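Local coordinates for Lin1840 protein (Listeria innocua serovar 6a, PDB 4ZOC), which probably hydrolyses terminal, non-reducing beta-D-glucosyl residues to release beta-D-glucose, as a glycoside hydrolase family 3 enzyme involved in beta-1,2-glucan metabolism, at residues E514-S519 / E593-F598; L522-F527 / M552-T557; R572-E577 / R582-Y587; V703-S708 / D713-E718. The protein carries 2 engineered substitutions. One frame throughout, in Å; residues are numbered along the deposited sequence. Where two conformers were deposited one is given.

Contact 1 of 4, residues E514-S519 / E593-F598; sequences ELAESS and EPFYPF
Ala516 points its methyl at two neighbouring aromatic side chains, Phe595 and Tyr596. The Phe595 ring offers its edge. Ala516 CB lies near the plane of that ring, 4.0 Å from Phe595 CE2. The tyrosine arrives hydroxyl end first, and Tyr596 OH stops 3.6 Å from Ala516 CB. The two rings also lean on each other: Phe595 CD2 sits 3.5 Å above one face of the Tyr596 ring, displaced toward its rim. Different first torsions bring the consecutive rings together. Phe595 CG is anti to its own N (chi1 -168°), whereas Tyr596 CG stays beside its N (chi1 -60°). Phe595 and Tyr596 both face Phe554 in a classic beta bulge. A bulge puts successive side chains on one side of the chain, consistent with both reaching helix 513-517. That helix packs through Leu515 on strand 500-505 of the mixed sheet. The Tyr596 hydroxyl is hydrogen-bonded to Glu379 of strand 376-380. Two serine hydroxyls bond back to carbonyls of the preceding turn. Ser518 OG bonds to Glu514 O at 3.0 Å. Leu515 O takes Ser519 OG at 2.8 Å and the backbone N of Ser518 at 3.1 Å, from opposite faces of its carbonyl plane.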
# COMPACT_ATOMS: atom_id res chain seq x y z
N GLU A 514 -21.88 8.20 5.98
CA GLU A 514 -23.27 8.51 5.50
C GLU A 514 -24.30 7.83 6.37
O GLU A 514 -25.41 8.33 6.49
CB GLU A 514 -23.47 8.08 4.07
CG GLU A 514 -22.61 8.91 3.14
CD GLU A 514 -22.41 8.24 1.80
OE1 GLU A 514 -23.38 7.73 1.23
OE2 GLU A 514 -21.26 8.24 1.31
N LEU A 515 -23.94 6.73 7.07
CA LEU A 515 -24.88 6.09 7.96
C LEU A 515 -24.97 6.83 9.28
O LEU A 515 -26.04 7.06 9.76
CB LEU A 515 -24.48 4.62 8.16
CG LEU A 515 -24.38 3.82 6.87
CD1 LEU A 515 -23.93 2.40 7.15
CD2 LEU A 515 -25.62 3.78 6.01
N ALA A 516 -23.81 7.19 9.83
CA ALA A 516 -23.77 7.91 11.09
C ALA A 516 -24.52 9.22 10.96
O ALA A 516 -25.23 9.65 11.89
CB ALA A 516 -22.35 8.21 11.49
N GLU A 517 -24.34 9.86 9.83
CA GLU A 517 -25.07 11.14 9.58
C GLU A 517 -26.60 11.02 9.27
O GLU A 517 -27.31 12.02 9.28
CB GLU A 517 -24.33 11.94 8.50
CG GLU A 517 -22.98 12.44 9.06
CD GLU A 517 -22.10 13.20 8.09
OE1 GLU A 517 -22.53 13.39 6.91
OE2 GLU A 517 -20.95 13.56 8.54
N SER A 518 -27.07 9.85 8.88
CA SER A 518 -28.43 9.63 8.49
C SER A 518 -29.23 8.97 9.64
O SER A 518 -30.41 8.60 9.46
CB SER A 518 -28.44 8.67 7.31
OG SER A 518 -28.20 9.26 6.01
N SER A 519 -28.62 8.79 10.81
CA SER A 519 -29.29 8.10 11.92
C SER A 519 -28.93 8.77 13.24
O SER A 519 -28.00 9.58 13.30
CB SER A 519 -28.87 6.61 11.95
OG SER A 519 -27.46 6.44 12.15
N GLU A 593 -7.44 11.86 10.01
CA GLU A 593 -7.96 10.90 10.97
C GLU A 593 -8.92 9.96 10.31
O GLU A 593 -9.65 10.37 9.43
CB GLU A 593 -8.74 11.62 12.06
CG GLU A 593 -7.83 12.48 12.92
CD GLU A 593 -7.51 13.87 12.35
OE1 GLU A 593 -8.03 14.28 11.28
OE2 GLU A 593 -6.66 14.51 12.96
N PRO A 594 -8.95 8.68 10.74
CA PRO A 594 -10.02 7.79 10.30
C PRO A 594 -11.37 8.31 10.84
O PRO A 594 -11.39 9.15 11.75
CB PRO A 594 -9.63 6.43 10.94
CG PRO A 594 -8.91 6.85 12.18
CD PRO A 594 -8.15 8.11 11.81
N PHE A 595 -12.46 7.86 10.24
CA PHE A 595 -13.77 8.27 10.71
C PHE A 595 -13.97 7.86 12.16
O PHE A 595 -14.49 8.61 13.00
CB PHE A 595 -14.88 7.76 9.80
CG PHE A 595 -16.20 8.41 10.09
CD1 PHE A 595 -16.42 9.69 9.64
CD2 PHE A 595 -17.21 7.74 10.78
CE1 PHE A 595 -17.58 10.33 9.92
CE2 PHE A 595 -18.40 8.36 11.06
CZ PHE A 595 -18.57 9.68 10.61
N TYR A 596 -13.57 6.65 12.48
CA TYR A 596 -13.48 6.21 13.89
C TYR A 596 -12.15 5.46 14.13
O TYR A 596 -11.68 4.71 13.27
CB TYR A 596 -14.58 5.18 14.24
CG TYR A 596 -16.04 5.67 14.05
CD1 TYR A 596 -16.52 6.69 14.84
CD2 TYR A 596 -16.94 4.99 13.21
CE1 TYR A 596 -17.84 7.09 14.75
CE2 TYR A 596 -18.27 5.36 13.13
CZ TYR A 596 -18.71 6.44 13.89
OH TYR A 596 -20.05 6.84 13.84
N PRO A 597 -11.51 5.73 15.25
CA PRO A 597 -10.19 5.20 15.53
C PRO A 597 -10.16 3.95 16.38
O PRO A 597 -11.11 3.60 16.99
CB PRO A 597 -9.52 6.36 16.27
CG PRO A 597 -10.68 6.91 17.09
CD PRO A 597 -11.86 6.82 16.21
N PHE A 598 -8.96 3.35 16.42
CA PHE A 598 -8.65 2.23 17.21
C PHE A 598 -9.03 2.59 18.70
O PHE A 598 -8.66 3.65 19.22
CB PHE A 598 -7.19 1.94 17.16
CG PHE A 598 -6.79 0.68 17.94
CD1 PHE A 598 -6.88 -0.58 17.36
CD2 PHE A 598 -6.37 0.78 19.26
CE1 PHE A 598 -6.52 -1.71 18.07
CE2 PHE A 598 -6.01 -0.36 20.01
CZ PHE A 598 -6.08 -1.60 19.40

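Contact 2 of 4, residues L522-F527 / M552-T557; sequences LLELWF and MSFPQT
Glu524 uses the two oxygens of its carboxylate differently. OE1 accepts the backbone N-H of Trp526, with Trp526 N 2.9 Å from Glu524 OE1 and an N-H...O angle of 153°. The donor comes from the anti side and out of the carboxylate plane. OE2 is hydrogen-bonded to Asn506 ND2 and also meets the rim of Phe554, with Glu524 OE2 3.3 Å from Phe554 CZ. It lies in the plane of that ring, where the slightly positive ring hydrogens would suit a carboxylate oxygen. The bend at chi2 (68°) turns the carboxylate back toward the Trp526 backbone. This site is at the end of strand 521-524. The strand runs between strands 376-380 and 500-505 in the six-stranded mixed sheet of the family 3 C-terminal region. Phe554 comes from the long loop after helix 532-541. Trp526 and Phe554 approach from opposite directions, and their planes make an angle of 72°. Trp526 CH2 is 3.7 Å from Phe554 CZ, at the edge of the phenyl ring. The aliphatic part of Glu524 also touches the indole: its CG stands 3.5 Å above one face of the Trp526 ring, toward the rim. Met552 O lies in plane at the edge of Phe554. Ser553 N is hydrogen-bonded to Glu156 of the N-terminal TIM-barrel part.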
# COMPACT_ATOMS: atom_id res chain seq x y z
N LEU A 522 -25.99 4.24 16.08
CA LEU A 522 -25.25 3.33 15.13
C LEU A 522 -24.50 2.29 15.96
O LEU A 522 -23.67 2.62 16.80
CB LEU A 522 -24.26 4.09 14.21
CG LEU A 522 -23.34 3.21 13.41
CD1 LEU A 522 -24.17 2.40 12.45
CD2 LEU A 522 -22.37 4.10 12.59
N LEU A 523 -24.94 1.04 15.81
CA LEU A 523 -24.46 -0.11 16.58
C LEU A 523 -23.85 -1.16 15.62
O LEU A 523 -24.51 -1.70 14.71
CB LEU A 523 -25.61 -0.70 17.39
CG LEU A 523 -25.24 -1.91 18.34
CD1 LEU A 523 -24.19 -1.53 19.37
CD2 LEU A 523 -26.51 -2.54 18.95
N GLU A 524 -22.56 -1.38 15.81
CA GLU A 524 -21.78 -2.31 15.01
C GLU A 524 -21.80 -3.68 15.66
O GLU A 524 -21.18 -3.90 16.71
CB GLU A 524 -20.36 -1.75 14.85
CG GLU A 524 -19.36 -2.77 14.24
CD GLU A 524 -19.66 -3.11 12.80
OE1 GLU A 524 -20.60 -3.95 12.57
OE2 GLU A 524 -18.98 -2.53 11.93
N LEU A 525 -22.58 -4.57 15.07
CA LEU A 525 -22.74 -5.95 15.59
C LEU A 525 -21.79 -6.92 14.96
O LEU A 525 -21.73 -8.07 15.44
CB LEU A 525 -24.15 -6.50 15.34
CG LEU A 525 -25.01 -5.75 16.33
CD1 LEU A 525 -26.18 -5.06 15.74
CD2 LEU A 525 -25.15 -6.24 17.72
N TRP A 526 -21.09 -6.50 13.89
CA TRP A 526 -20.26 -7.40 13.07
C TRP A 526 -21.15 -8.61 12.65
O TRP A 526 -22.30 -8.45 12.23
CB TRP A 526 -19.03 -7.82 13.83
CG TRP A 526 -18.15 -6.66 14.23
CD1 TRP A 526 -17.91 -6.18 15.49
CD2 TRP A 526 -17.27 -5.93 13.36
NE1 TRP A 526 -16.96 -5.16 15.44
CE2 TRP A 526 -16.53 -5.02 14.15
CE3 TRP A 526 -17.00 -5.99 11.99
CZ2 TRP A 526 -15.57 -4.10 13.58
CZ3 TRP A 526 -16.02 -5.12 11.45
CH2 TRP A 526 -15.33 -4.20 12.25
N PHE A 527 -20.64 -9.83 12.73
CA PHE A 527 -21.55 -10.99 12.68
C PHE A 527 -21.42 -11.71 14.02
O PHE A 527 -20.39 -12.24 14.36
CB PHE A 527 -21.19 -11.89 11.52
CG PHE A 527 -21.46 -11.29 10.18
CD1 PHE A 527 -22.72 -10.81 9.82
CD2 PHE A 527 -20.42 -11.17 9.23
CE1 PHE A 527 -22.99 -10.38 8.53
CE2 PHE A 527 -20.67 -10.72 8.00
CZ PHE A 527 -21.95 -10.32 7.63
N MET A 552 -10.01 -2.20 14.73
CA MET A 552 -9.56 -1.77 13.42
C MET A 552 -10.20 -0.42 13.08
O MET A 552 -11.40 -0.22 13.30
CB MET A 552 -9.84 -2.83 12.40
CG MET A 552 -9.11 -2.66 11.08
SD MET A 552 -9.36 -4.04 9.95
CE MET A 552 -8.11 -3.59 8.73
N SER A 553 -9.42 0.45 12.48
CA SER A 553 -9.85 1.81 12.12
C SER A 553 -10.90 1.77 11.03
O SER A 553 -10.85 0.91 10.13
CB SER A 553 -8.61 2.59 11.61
OG SER A 553 -7.67 2.79 12.66
N PHE A 554 -11.90 2.65 11.13
CA PHE A 554 -12.94 2.81 10.10
C PHE A 554 -12.54 4.01 9.22
O PHE A 554 -12.60 5.14 9.68
CB PHE A 554 -14.31 3.03 10.75
CG PHE A 554 -15.03 1.73 11.06
CD1 PHE A 554 -14.36 0.69 11.67
CD2 PHE A 554 -16.33 1.51 10.65
CE1 PHE A 554 -14.97 -0.52 11.89
CE2 PHE A 554 -16.97 0.29 10.88
CZ PHE A 554 -16.27 -0.71 11.55
N PRO A 555 -12.10 3.73 7.95
CA PRO A 555 -11.69 4.86 7.14
C PRO A 555 -12.76 5.85 6.81
O PRO A 555 -13.96 5.58 6.72
CB PRO A 555 -11.11 4.22 5.88
CG PRO A 555 -10.80 2.78 6.25
CD PRO A 555 -11.91 2.48 7.23
N GLN A 556 -12.27 7.08 6.58
CA GLN A 556 -13.08 8.16 5.99
C GLN A 556 -13.66 7.75 4.65
O GLN A 556 -14.83 8.00 4.38
CB GLN A 556 -12.27 9.46 5.79
CG GLN A 556 -11.72 10.15 7.03
CD GLN A 556 -12.83 10.89 7.81
OE1 GLN A 556 -13.91 11.27 7.30
NE2 GLN A 556 -12.51 11.20 9.04
N THR A 557 -12.83 7.18 3.80
CA THR A 557 -13.19 6.71 2.47
C THR A 557 -12.15 5.67 2.06
O THR A 557 -11.07 5.58 2.69
CB THR A 557 -13.19 7.88 1.46
OG1 THR A 557 -13.77 7.50 0.22
CG2 THR A 557 -11.78 8.47 1.31

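Contact 3 of 4, residues R572-E577 / R582-Y587; sequences RPQTPE and RYVSHY. With BGC (beta-D-glucopyranose), chain E.
The Tyr583 ring and the Arg572 guanidinium border the same beta-D-glucopyranose. Arg582 CG covers one face of the tyrosine ring, 3.6 Å above its centre. The opposite face carries the sugar, with glucose C4 4.0 Å above the plane of Tyr583 and toward the rim. Glucose C4 also lies at the edge of the guanidinium, in its plane. The extended Arg572 chain, straight from CG to NE, brings NH1 alongside Tyr583 CB and up to the sugar. Arg572 NH1 bonds to glucose O3 at 2.7 Å. Farther from the sugar, the backbones are joined by Ser585 N to Arg572 O, 2.8 Å and nearly straight at 170°. The Gln574 side chain crosses that of His586 at about a right angle, with Gln574 NE2 3.5 Å from His586 CB. His586 ND1 in turn bonds to Val584 O at 3.0 Å. The second subunit faces this loop. Its Glu276 forms a salt bridge with Arg572 NE, its Trp271 O accepts from NH2, and its Glu473 bonds the sugar. Trp271 and Glu473 are glucose-pocket residues, consistent with this loop completing the partner's pocket. Glu276 probably balances the arginine charge, while the guanidinium N-H groups bind the O3 and O4 hydroxyls, the O4 bonds weakly.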
# COMPACT_ATOMS: atom_id res chain seq x y z
N ARG A 572 6.67 16.13 8.55
CA ARG A 572 5.75 17.28 8.46
C ARG A 572 4.34 16.90 8.97
O ARG A 572 3.33 17.05 8.25
CB ARG A 572 5.71 17.85 7.04
CG ARG A 572 7.06 18.35 6.54
CD ARG A 572 6.87 18.88 5.14
NE ARG A 572 8.11 19.56 4.70
CZ ARG A 572 8.17 20.52 3.81
NH1 ARG A 572 7.09 20.94 3.11
NH2 ARG A 572 9.36 20.99 3.55
N PRO A 573 4.23 16.54 10.26
CA PRO A 573 2.91 16.22 10.84
C PRO A 573 2.00 17.38 10.85
O PRO A 573 2.44 18.54 10.99
CB PRO A 573 3.25 15.80 12.26
CG PRO A 573 4.50 16.51 12.57
CD PRO A 573 5.27 16.53 11.29
N GLN A 574 0.74 17.06 10.66
CA GLN A 574 -0.32 18.04 10.76
C GLN A 574 -0.52 18.12 12.24
O GLN A 574 -0.56 17.09 12.92
CB GLN A 574 -1.58 17.57 9.98
CG GLN A 574 -2.60 18.63 9.81
CD GLN A 574 -3.91 18.21 9.22
OE1 GLN A 574 -4.63 17.38 9.79
NE2 GLN A 574 -4.26 18.83 8.06
N THR A 575 -0.55 19.33 12.75
CA THR A 575 -0.84 19.60 14.16
C THR A 575 -2.06 20.51 14.27
O THR A 575 -2.57 21.05 13.26
CB THR A 575 0.37 20.31 14.80
OG1 THR A 575 0.59 21.56 14.15
CG2 THR A 575 1.68 19.46 14.71
N PRO A 576 -2.64 20.62 15.49
CA PRO A 576 -3.66 21.64 15.66
C PRO A 576 -3.13 23.05 15.30
O PRO A 576 -3.89 23.84 14.80
CB PRO A 576 -3.99 21.51 17.16
CG PRO A 576 -3.88 20.01 17.40
CD PRO A 576 -2.65 19.63 16.58
N GLU A 577 -1.83 23.29 15.45
CA GLU A 577 -1.21 24.63 15.18
C GLU A 577 -1.09 24.97 13.69
O GLU A 577 -1.27 26.13 13.30
CB GLU A 577 0.19 24.72 15.80
CG GLU A 577 0.26 24.65 17.34
CD GLU A 577 -0.32 23.34 17.95
OE1 GLU A 577 -1.16 23.43 18.88
OE2 GLU A 577 0.04 22.22 17.52
N ARG A 582 -0.55 24.49 3.61
CA ARG A 582 -0.43 23.61 2.46
C ARG A 582 0.66 22.50 2.70
O ARG A 582 0.41 21.32 2.51
CB ARG A 582 -0.14 24.43 1.17
CG ARG A 582 0.29 23.63 -0.03
CD ARG A 582 -0.89 22.85 -0.65
NE ARG A 582 -0.45 22.16 -1.90
CZ ARG A 582 -1.23 21.95 -2.97
NH1 ARG A 582 -0.77 21.21 -4.01
NH2 ARG A 582 -2.47 22.44 -3.02
N TYR A 583 1.85 22.91 3.14
CA TYR A 583 3.03 22.09 3.01
C TYR A 583 3.18 21.22 4.32
O TYR A 583 4.21 21.19 4.98
CB TYR A 583 4.29 22.95 2.66
CG TYR A 583 4.18 23.45 1.27
CD1 TYR A 583 4.23 22.57 0.20
CD2 TYR A 583 3.88 24.77 0.99
CE1 TYR A 583 4.03 22.99 -1.08
CE2 TYR A 583 3.65 25.17 -0.29
CZ TYR A 583 3.74 24.29 -1.30
OH TYR A 583 3.56 24.71 -2.61
N VAL A 584 2.13 20.47 4.62
CA VAL A 584 2.15 19.47 5.74
C VAL A 584 1.52 18.21 5.24
O VAL A 584 0.93 18.22 4.17
CB VAL A 584 1.41 19.98 7.03
CG1 VAL A 584 2.04 21.25 7.55
CG2 VAL A 584 -0.09 20.15 6.83
N SER A 585 1.66 17.12 5.97
CA SER A 585 1.08 15.86 5.57
C SER A 585 -0.46 15.86 5.75
O SER A 585 -0.94 15.86 6.86
CB SER A 585 1.69 14.78 6.45
OG SER A 585 1.24 13.47 6.02
N HIS A 586 -1.20 15.95 4.64
CA HIS A 586 -2.60 15.97 4.67
C HIS A 586 -3.15 15.60 3.32
O HIS A 586 -2.40 15.58 2.34
CB HIS A 586 -3.14 17.36 5.09
CG HIS A 586 -3.09 18.42 4.01
ND1 HIS A 586 -1.90 18.88 3.49
CD2 HIS A 586 -4.07 19.12 3.37
CE1 HIS A 586 -2.16 19.81 2.57
NE2 HIS A 586 -3.46 19.98 2.49
N TYR A 587 -4.45 15.35 3.28
CA TYR A 587 -5.16 15.24 2.04
C TYR A 587 -5.95 16.54 1.74
O TYR A 587 -6.53 17.17 2.60
CB TYR A 587 -6.21 14.14 2.06
CG TYR A 587 -5.66 12.71 2.14
CD1 TYR A 587 -5.20 12.04 0.99
CD2 TYR A 587 -5.62 12.05 3.37
CE1 TYR A 587 -4.71 10.74 1.10
CE2 TYR A 587 -5.13 10.78 3.50
CZ TYR A 587 -4.70 10.11 2.34
OH TYR A 587 -4.23 8.83 2.47
C2 BGC E . 7.71 25.65 1.42
C3 BGC E . 8.17 24.20 1.71
C4 BGC E . 8.19 23.34 0.43
C5 BGC E . 9.03 24.07 -0.60
C6 BGC E . 8.99 23.40 -1.96
C1 BGC E . 8.58 26.29 0.35
O1 BGC E . 8.03 27.57 0.01
O2 BGC E . 7.73 26.55 2.54
O3 BGC E . 7.27 23.61 2.67
O4 BGC E . 8.69 21.97 0.60
O5 BGC E . 8.62 25.45 -0.79
O6 BGC E . 7.63 23.24 -2.43

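Contact 4 of 4, residues V703-S708 / D713-E718; sequences VFVGTS and DVFEVE
Val703 and Phe715 pair on one face of the sheet, with Val703 CB 4.4 Å from Phe715 CB. They belong to the beta hairpin of strands 699-706 and 712-720, in the fibronectin type III-like part of the protein. Val705, on the same face, sets its CG2 at the edge of the phenyl ring, 4.2 Å from Phe715 CE2. Strands 607-611 and 624-632 pack against the valines and Phe715 on this face. On the other face Phe704 and Val714 lie side by side and point the same way, with Phe704 CE2 3.6 Å from Val714 CG2. With chi1 of Val714 at 63°, CG1 sits between N and the carbonyl carbon, which leaves CG2 opposite the backbone N and against the phenyl ring. Lys658 makes a cation-pi contact with Phe704. The Phe704 side chain is about 9 Å from that of Asp648, a magnesium ligand. Two hydrogen-bonded antiparallel pairs flank the non-hydrogen-bonded pair Phe704 and Val714. In the first, Val703 N bonds to Phe715 O, and Phe715 N meets Val703 O at 2.7 Å. In the second, Val705 N meets Asp713 O at 2.9 Å, and Asp713 N bonds to Val705 O. Asp713 O also receives a CA-H...O contact from Phe704. At the exposed Asp713 end a water donates to Val705 O over 2.9 Å, and more weakly to Asp713 OD2.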
# COMPACT_ATOMS: atom_id res chain seq x y z
N VAL A 703 3.62 7.94 28.02
CA VAL A 703 2.73 6.93 28.54
C VAL A 703 1.34 7.55 28.48
O VAL A 703 1.12 8.65 29.00
CB VAL A 703 3.07 6.54 30.03
CG1 VAL A 703 2.14 5.41 30.48
CG2 VAL A 703 4.50 6.02 30.17
N PHE A 704 0.42 6.88 27.77
CA PHE A 704 -0.92 7.36 27.56
C PHE A 704 -1.88 6.40 28.20
O PHE A 704 -1.89 5.17 27.92
CB PHE A 704 -1.29 7.46 26.06
CG PHE A 704 -0.27 8.20 25.22
CD1 PHE A 704 0.87 7.56 24.74
CD2 PHE A 704 -0.51 9.53 24.86
CE1 PHE A 704 1.76 8.23 23.94
CE2 PHE A 704 0.37 10.20 24.05
CZ PHE A 704 1.53 9.56 23.59
N VAL A 705 -2.74 6.94 29.05
CA VAL A 705 -3.69 6.08 29.74
C VAL A 705 -5.09 6.59 29.39
O VAL A 705 -5.43 7.77 29.59
CB VAL A 705 -3.51 6.14 31.26
CG1 VAL A 705 -4.53 5.20 31.89
CG2 VAL A 705 -2.11 5.68 31.65
N GLY A 706 -5.95 5.71 28.91
CA GLY A 706 -7.29 6.19 28.62
C GLY A 706 -8.22 5.11 28.13
O GLY A 706 -8.03 3.93 28.41
N THR A 707 -9.21 5.53 27.34
CA THR A 707 -10.32 4.64 26.96
C THR A 707 -10.53 4.48 25.42
O THR A 707 -11.51 3.88 24.98
CB THR A 707 -11.65 5.13 27.56
OG1 THR A 707 -11.86 6.51 27.17
CG2 THR A 707 -11.62 5.04 29.09
N SER A 708 -9.62 5.09 24.67
CA SER A 708 -9.34 4.92 23.26
C SER A 708 -7.92 5.35 22.93
O SER A 708 -7.17 5.80 23.79
CB SER A 708 -10.32 5.67 22.38
OG SER A 708 -10.05 7.05 22.24
N ASP A 713 -4.87 10.53 28.85
CA ASP A 713 -4.01 11.45 29.57
C ASP A 713 -2.58 11.02 29.26
O ASP A 713 -2.32 9.83 29.11
CB ASP A 713 -4.21 11.30 31.03
CG ASP A 713 -5.54 11.84 31.54
OD1 ASP A 713 -6.15 12.72 30.97
OD2 ASP A 713 -5.90 11.44 32.67
N VAL A 714 -1.65 11.96 29.24
CA VAL A 714 -0.28 11.67 28.81
C VAL A 714 0.74 12.00 29.95
O VAL A 714 0.64 13.05 30.59
CB VAL A 714 0.08 12.41 27.50
CG1 VAL A 714 0.03 13.91 27.69
CG2 VAL A 714 1.43 12.05 27.01
N PHE A 715 1.69 11.09 30.13
CA PHE A 715 2.80 11.23 31.07
C PHE A 715 4.12 10.99 30.39
O PHE A 715 4.14 10.32 29.34
CB PHE A 715 2.55 10.27 32.22
CG PHE A 715 1.16 10.36 32.76
CD1 PHE A 715 0.79 11.45 33.57
CD2 PHE A 715 0.21 9.41 32.47
CE1 PHE A 715 -0.53 11.57 34.02
CE2 PHE A 715 -1.09 9.54 32.89
CZ PHE A 715 -1.46 10.60 33.69
N GLU A 716 5.21 11.57 30.93
CA GLU A 716 6.56 11.40 30.37
C GLU A 716 7.45 10.71 31.37
O GLU A 716 7.42 11.00 32.58
CB GLU A 716 7.21 12.76 29.98
CG GLU A 716 6.39 13.41 28.91
CD GLU A 716 7.05 14.54 28.19
OE1 GLU A 716 7.98 15.11 28.73
OE2 GLU A 716 6.58 14.85 27.07
N VAL A 717 8.30 9.83 30.83
CA VAL A 717 9.25 9.02 31.58
C VAL A 717 10.56 9.04 30.85
O VAL A 717 10.65 8.76 29.66
CB VAL A 717 8.83 7.56 31.74
CG1 VAL A 717 9.89 6.81 32.49
CG2 VAL A 717 7.47 7.46 32.43
N GLU A 718 11.60 9.41 31.56
CA GLU A 718 12.90 9.38 30.99
C GLU A 718 13.60 8.06 31.43
O GLU A 718 13.87 7.86 32.60
CB GLU A 718 13.70 10.62 31.44
CG GLU A 718 15.02 10.75 30.71
CD GLU A 718 14.91 11.26 29.27
OE1 GLU A 718 15.81 10.85 28.47
OE2 GLU A 718 14.02 12.10 28.94
O HOH W 1 -7.40 8.66 31.49

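Overall arrangement
Contacts 1, 2 and 3 lie in the family 3 C-terminal region, and contact 4 joins the hairpin 699-706/712-720 of the fibronectin type III-like part. Contacts 2 and 3 both fall within the chain loop closed by contact 1. Contacts 1 and 2 have centres about 8 Å apart. They share the long loop after helix 532-541, where Tyr596 O meets Phe554 N and Glu593 O meets Gln556 NE2. Contact 3 lies between those two pieces of the loop, its centre about 22 Å from that of contact 1, and reaches the second subunit. Contact 4 is centred about 25 Å from contact 1, yet Phe598 packs on Ser708. One long loop therefore links the mixed sheet, the fibronectin-like hairpin and the partner's glucose pocket.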